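Local coordinates for tryptase inhibitor (Rhipicephalus appendiculatus, PDB 2UUY), which probably inhibits serine endopeptidases such as tryptase through this Kunitz-type domain, one piece of a longer tick protein, at residues E9-Y23 with Y32-C46. Residues are numbered along the deposited sequence; the frame is centred on the assembly and turned at random.
Sequences EPVKGLCKARFTRYY and YEGCYTGGYSRMGEC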
loop_
_atom_site.group_PDB
_atom_site.type_symbol
_atom_site.label_atom_id
_atom_site.label_comp_id
_atom_site.label_asym_id
_atom_site.label_seq_id
_atom_site.Cartn_x
_atom_site.Cartn_y
_atom_site.Cartn_z
ATOM N N GLU B 9 -8.455 16.436 -15.328
ATOM C CA GLU B 9 -7.188 15.950 -14.786
ATOM C C GLU B 9 -7.144 14.434 -14.899
ATOM O O GLU B 9 -8.123 13.784 -15.248
ATOM C CB GLU B 9 -7.039 16.432 -13.354
ATOM C CG GLU B 9 -6.923 17.931 -13.326
ATOM C CD GLU B 9 -6.723 18.459 -11.929
ATOM O OE1 GLU B 9 -7.699 18.973 -11.345
ATOM O OE2 GLU B 9 -5.615 18.354 -11.395
ATOM N N PRO B 10 -5.991 13.840 -14.611
ATOM C CA PRO B 10 -5.914 12.440 -14.765
ATOM C C PRO B 10 -6.895 11.664 -13.884
ATOM O O PRO B 10 -7.197 12.085 -12.772
ATOM C CB PRO B 10 -4.473 12.087 -14.274
ATOM C CG PRO B 10 -3.744 13.335 -14.539
ATOM C CD PRO B 10 -4.694 14.393 -14.191
ATOM N N VAL B 11 -7.420 10.566 -14.376
ATOM C CA VAL B 11 -8.318 9.731 -13.604
ATOM C C VAL B 11 -7.521 9.129 -12.452
ATOM O O VAL B 11 -6.428 8.567 -12.650
ATOM C CB VAL B 11 -8.962 8.631 -14.463
ATOM C CG1 VAL B 11 -9.694 7.603 -13.595
ATOM C CG2 VAL B 11 -9.941 9.235 -15.465
ATOM N N LYS B 12 -8.034 9.287 -11.242
ATOM C CA LYS B 12 -7.402 8.679 -10.073
ATOM C C LYS B 12 -7.570 7.168 -10.101
ATOM O O LYS B 12 -8.668 6.639 -10.271
ATOM C CB LYS B 12 -8.031 9.218 -8.809
ATOM C CG LYS B 12 -7.714 10.661 -8.593
ATOM C CD LYS B 12 -8.507 11.332 -7.466
ATOM C CE LYS B 12 -8.143 12.817 -7.343
ATOM N NZ LYS B 12 -8.601 13.430 -6.066
ATOM N N GLY B 13 -6.483 6.447 -9.920
ATOM C CA GLY B 13 -6.555 5.011 -9.803
ATOM C C GLY B 13 -7.158 4.603 -8.485
ATOM O O GLY B 13 -7.053 5.345 -7.457
ATOM N N LEU B 14 -7.797 3.428 -8.459
ATOM C CA LEU B 14 -8.376 2.858 -7.234
ATOM C C LEU B 14 -7.342 2.277 -6.333
ATOM O O LEU B 14 -7.608 2.183 -5.139
ATOM C CB LEU B 14 -9.446 1.783 -7.553
ATOM C CG LEU B 14 -10.566 2.154 -8.502
ATOM C CD1 LEU B 14 -11.472 0.957 -8.655
ATOM C CD2 LEU B 14 -11.230 3.399 -7.979
ATOM N N CYS B 15 -6.200 1.838 -6.852
ATOM C CA CYS B 15 -5.164 1.301 -5.994
ATOM C C CYS B 15 -4.645 2.374 -5.049
ATOM O O CYS B 15 -4.815 3.559 -5.291
ATOM C CB CYS B 15 -4.014 0.679 -6.815
ATOM S SG CYS B 15 -2.652 1.762 -7.364
ATOM N N LYS B 16 -3.971 1.927 -3.998
ATOM C CA LYS B 16 -3.498 2.827 -2.955
ATOM C C LYS B 16 -1.980 3.034 -2.923
ATOM O O LYS B 16 -1.402 3.352 -1.881
ATOM C CB LYS B 16 -4.104 2.465 -1.606
ATOM C CG LYS B 16 -5.596 2.766 -1.567
ATOM C CD LYS B 16 -6.263 2.290 -0.328
ATOM C CE LYS B 16 -7.733 2.604 -0.367
ATOM N NZ LYS B 16 -8.459 2.028 0.821
ATOM N N ALA B 17 -1.342 2.987 -4.096
ATOM C CA ALA B 17 0.059 3.411 -4.223
ATOM C C ALA B 17 0.116 4.927 -4.235
ATOM O O ALA B 17 -0.860 5.601 -4.565
ATOM C CB ALA B 17 0.671 2.870 -5.516
ATOM N N ARG B 18 1.285 5.473 -3.885
ATOM C CA ARG B 18 1.584 6.890 -4.123
ATOM C C ARG B 18 2.791 6.996 -5.033
ATOM O O ARG B 18 3.906 7.240 -4.587
ATOM C CB ARG B 18 1.784 7.634 -2.794
ATOM C CG ARG B 18 1.828 9.153 -2.963
ATOM C CD ARG B 18 3.113 9.766 -3.379
ATOM N NE ARG B 18 4.184 9.517 -2.405
ATOM C CZ ARG B 18 4.502 10.314 -1.373
ATOM N NH1 ARG B 18 3.848 11.442 -1.115
ATOM N NH2 ARG B 18 5.493 9.986 -0.567
ATOM N N PHE B 19 2.561 6.774 -6.315
ATOM C CA PHE B 19 3.565 7.083 -7.330
ATOM C C PHE B 19 3.577 8.583 -7.602
ATOM O O PHE B 19 2.567 9.251 -7.442
ATOM C CB PHE B 19 3.247 6.355 -8.621
ATOM C CG PHE B 19 3.187 4.877 -8.497
ATOM C CD1 PHE B 19 4.305 4.166 -8.109
ATOM C CD2 PHE B 19 2.057 4.166 -8.864
ATOM C CE1 PHE B 19 4.264 2.790 -8.018
ATOM C CE2 PHE B 19 2.012 2.788 -8.768
ATOM C CZ PHE B 19 3.130 2.105 -8.350
ATOM N N THR B 20 4.731 9.087 -8.031
ATOM C CA THR B 20 4.874 10.466 -8.476
ATOM C C THR B 20 4.950 10.460 -9.994
ATOM O O THR B 20 5.866 9.877 -10.566
ATOM C CB THR B 20 6.140 11.111 -7.881
ATOM O OG1 THR B 20 6.016 11.120 -6.461
ATOM C CG2 THR B 20 6.326 12.531 -8.405
ATOM N N ARG B 21 3.966 11.076 -10.641
ATOM C CA ARG B 21 3.928 11.138 -12.112
ATOM C C ARG B 21 3.754 12.567 -12.553
ATOM O O ARG B 21 3.148 13.372 -11.871
ATOM C CB ARG B 21 2.749 10.334 -12.658
ATOM C CG ARG B 21 2.653 8.931 -12.158
ATOM C CD ARG B 21 3.802 8.097 -12.560
ATOM N NE ARG B 21 3.850 7.918 -14.000
ATOM C CZ ARG B 21 4.752 7.198 -14.626
ATOM N NH1 ARG B 21 5.724 6.632 -13.945
ATOM N NH2 ARG B 21 4.694 7.068 -15.946
ATOM N N TYR B 22 4.259 12.883 -13.739
ATOM C CA TYR B 22 4.132 14.211 -14.314
ATOM C C TYR B 22 3.253 14.119 -15.542
ATOM O O TYR B 22 3.516 13.328 -16.426
ATOM C CB TYR B 22 5.528 14.758 -14.663
ATOM C CG TYR B 22 6.431 14.844 -13.455
ATOM C CD1 TYR B 22 6.380 15.934 -12.617
ATOM C CD2 TYR B 22 7.283 13.806 -13.130
ATOM C CE1 TYR B 22 7.181 16.003 -11.483
ATOM C CE2 TYR B 22 8.094 13.890 -12.037
ATOM C CZ TYR B 22 8.009 14.982 -11.200
ATOM O OH TYR B 22 8.815 15.002 -10.056
ATOM N N TYR B 23 2.185 14.916 -15.562
ATOM C CA TYR B 23 1.232 14.923 -16.666
ATOM C C TYR B 23 1.153 16.316 -17.262
ATOM O O TYR B 23 1.141 17.323 -16.560
ATOM C CB TYR B 23 -0.163 14.555 -16.166
ATOM C CG TYR B 23 -0.449 13.116 -15.863
ATOM C CD1 TYR B 23 -1.187 12.364 -16.739
ATOM C CD2 TYR B 23 -0.086 12.546 -14.648
ATOM C CE1 TYR B 23 -1.548 11.075 -16.452
ATOM C CE2 TYR B 23 -0.456 11.248 -14.342
ATOM C CZ TYR B 23 -1.167 10.523 -15.238
ATOM O OH TYR B 23 -1.551 9.243 -14.891
ATOM N N TYR B 32 1.482 14.713 -10.108
ATOM C CA TYR B 32 0.351 13.986 -9.534
ATOM C C TYR B 32 0.923 12.881 -8.660
ATOM O O TYR B 32 1.870 12.205 -9.035
ATOM C CB TYR B 32 -0.550 13.429 -10.645
ATOM C CG TYR B 32 -1.376 14.534 -11.239
ATOM C CD1 TYR B 32 -2.606 14.866 -10.697
ATOM C CD2 TYR B 32 -0.890 15.319 -12.279
ATOM C CE1 TYR B 32 -3.333 15.931 -11.183
ATOM C CE2 TYR B 32 -1.600 16.375 -12.771
ATOM C CZ TYR B 32 -2.827 16.653 -12.243
ATOM O OH TYR B 32 -3.530 17.729 -12.740
ATOM N N GLU B 33 0.360 12.741 -7.467
ATOM C CA GLU B 33 0.815 11.757 -6.480
ATOM C C GLU B 33 -0.347 10.842 -6.136
ATOM O O GLU B 33 -1.393 11.328 -5.651
ATOM C CB GLU B 33 1.266 12.467 -5.222
ATOM C CG GLU B 33 2.499 13.324 -5.354
ATOM C CD GLU B 33 2.711 14.061 -4.048
ATOM O OE1 GLU B 33 3.345 13.483 -3.167
ATOM O OE2 GLU B 33 2.146 15.160 -3.849
ATOM N N GLY B 34 -0.203 9.547 -6.392
ATOM C CA GLY B 34 -1.297 8.619 -6.156
ATOM C C GLY B 34 -1.160 7.440 -7.077
ATOM O O GLY B 34 -0.063 7.082 -7.505
ATOM N N CYS B 35 -2.288 6.782 -7.352
ATOM C CA CYS B 35 -2.277 5.570 -8.161
ATOM C C CYS B 35 -2.404 5.927 -9.619
ATOM O O CYS B 35 -3.453 5.776 -10.247
ATOM C CB CYS B 35 -3.453 4.660 -7.743
ATOM S SG CYS B 35 -3.491 3.124 -8.678
ATOM N N TYR B 36 -1.319 6.432 -10.146
ATOM C CA TYR B 36 -1.276 6.946 -11.517
ATOM C C TYR B 36 -0.249 6.151 -12.263
ATOM O O TYR B 36 0.892 6.066 -11.805
ATOM C CB TYR B 36 -0.890 8.425 -11.520
ATOM C CG TYR B 36 -1.871 9.327 -10.875
ATOM C CD1 TYR B 36 -3.068 9.666 -11.504
ATOM C CD2 TYR B 36 -1.620 9.854 -9.622
ATOM C CE1 TYR B 36 -3.963 10.502 -10.889
ATOM C CE2 TYR B 36 -2.505 10.713 -9.026
ATOM C CZ TYR B 36 -3.670 11.052 -9.674
ATOM O OH TYR B 36 -4.545 11.923 -9.079
ATOM N N THR B 37 -0.657 5.632 -13.428
ATOM C CA THR B 37 0.204 4.875 -14.329
ATOM C C THR B 37 0.525 5.650 -15.601
ATOM O O THR B 37 1.447 5.263 -16.332
ATOM C CB THR B 37 -0.456 3.523 -14.761
ATOM O OG1 THR B 37 -1.707 3.782 -15.391
ATOM C CG2 THR B 37 -0.683 2.612 -13.579
ATOM N N GLY B 38 -0.205 6.714 -15.883
ATOM C CA GLY B 38 0.038 7.524 -17.068
ATOM C C GLY B 38 1.084 8.586 -16.828
ATOM O O GLY B 38 1.838 8.572 -15.850
ATOM N N GLY B 39 1.120 9.558 -17.706
ATOM C CA GLY B 39 2.127 10.586 -17.640
ATOM C C GLY B 39 3.520 10.013 -17.732
ATOM O O GLY B 39 3.741 8.948 -18.300
ATOM N N TYR B 40 4.438 10.709 -17.081
ATOM C CA TYR B 40 5.856 10.399 -17.186
ATOM C C TYR B 40 6.459 10.326 -15.794
ATOM O O TYR B 40 6.039 11.022 -14.862
ATOM C CB TYR B 40 6.601 11.442 -18.054
ATOM C CG TYR B 40 6.224 11.456 -19.520
ATOM C CD1 TYR B 40 7.001 10.811 -20.467
ATOM C CD2 TYR B 40 5.094 12.128 -19.944
ATOM C CE1 TYR B 40 6.666 10.834 -21.799
ATOM C CE2 TYR B 40 4.736 12.148 -21.293
ATOM C CZ TYR B 40 5.534 11.500 -22.216
ATOM O OH TYR B 40 5.207 11.522 -23.564
ATOM N N SER B 41 7.469 9.484 -15.625
ATOM C CA SER B 41 8.143 9.475 -14.313
ATOM C C SER B 41 9.135 10.592 -14.173
ATOM O O SER B 41 9.496 10.907 -13.044
ATOM C CB SER B 41 8.822 8.156 -13.986
ATOM O OG SER B 41 9.779 7.851 -14.944
ATOM N N ARG B 42 9.604 11.175 -15.285
ATOM C CA ARG B 42 10.550 12.278 -15.234
ATOM C C ARG B 42 9.860 13.540 -15.741
ATOM O O ARG B 42 9.237 13.541 -16.799
ATOM C CB ARG B 42 11.789 11.986 -16.082
ATOM C CG ARG B 42 12.870 11.172 -15.368
ATOM C CD ARG B 42 12.615 9.681 -15.284
ATOM N NE ARG B 42 12.456 9.122 -16.631
ATOM C CZ ARG B 42 13.431 8.624 -17.396
ATOM N NH1 ARG B 42 14.682 8.538 -16.959
ATOM N NH2 ARG B 42 13.121 8.195 -18.618
ATOM N N MET B 43 9.984 14.623 -14.986
ATOM C CA MET B 43 9.443 15.909 -15.367
ATOM C C MET B 43 9.914 16.348 -16.746
ATOM O O MET B 43 9.109 16.839 -17.553
ATOM C CB MET B 43 9.801 16.956 -14.315
ATOM C CG MET B 43 9.382 18.347 -14.683
ATOM S SD MET B 43 7.629 18.587 -14.916
ATOM C CE MET B 43 7.079 19.207 -13.346
ATOM N N GLY B 44 11.192 16.169 -17.051
ATOM C CA GLY B 44 11.707 16.655 -18.323
ATOM C C GLY B 44 11.150 15.909 -19.501
ATOM O O GLY B 44 11.014 16.470 -20.594
ATOM N N GLU B 45 10.817 14.633 -19.316
ATOM C CA GLU B 45 10.209 13.870 -20.390
ATOM C C GLU B 45 8.775 14.357 -20.614
ATOM O O GLU B 45 8.325 14.414 -21.755
ATOM C CB GLU B 45 10.285 12.371 -20.105
ATOM C CG GLU B 45 11.719 11.874 -20.114
ATOM C CD GLU B 45 12.371 12.050 -21.479
ATOM O OE1 GLU B 45 12.061 11.266 -22.407
ATOM O OE2 GLU B 45 13.139 13.023 -21.641
ATOM N N CYS B 46 8.034 14.676 -19.550
ATOM C CA CYS B 46 6.731 15.299 -19.723
ATOM C C CYS B 46 6.864 16.639 -20.432
ATOM O O CYS B 46 6.139 16.919 -21.385
ATOM C CB CYS B 46 6.076 15.471 -18.344
ATOM S SG CYS B 46 4.392 16.104 -18.432
HETATM O O HOH W 1 -6.051 13.464 -10.723
HETATM O O HOH W 2 -4.968 7.496 -7.055
HETATM O O HOH W 3 8.560 9.996 -10.652
#
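R21 sets its CG anti to its own carbonyl carbon (chi1 -52°), then bends at chi2 and chi3, which brings the guanidinium back against the G38–S41 loop. There R21 NE donates a nearly straight bond to G38 O, 2.8 Å away and in the guanidinium plane. R21 NH2 adds weak bonds to G38 O and G39 O. Y40 C and S41 N lie over one face of the group. With an alanine here, the carbonyls of G38 and G39 would probably lose these N-H partners, and the G38–S41 loop would be held less firmly.

Y23 packs against the same loop. G39 CA sits over one ring face, 3.8 Å from the centroid, and P10 CG covers the opposite face. The edge of Y23 points toward the face of Y36 in an offset edge-to-face pair, and Y32 completes the aromatic cluster. Y32 OH donates to the anti lone pair of E9 OE2 at 2.6 Å, while P10 CD rests over the Y32 ring. Farther along, M43 CB lies 3.8 Å above the centre of the Y22 ring.

Backbone bonds pair F19 with G34 and R21 with Y32; Y22 and Y40 form a separate bridge. R18 NH1 makes a salt bridge to E33 OE1 at 2.9 Å. R18 NH2 hydrogen-bonds the backbone of the chain of another protein, the stronger partner of this side chain. The C15–C35 disulfide ties the loop bound by that protein to the end of strand 28-34. Such a disulfide-braced binding loop beside a twisted antiparallel hairpin is characteristic of Kunitz-type inhibitors.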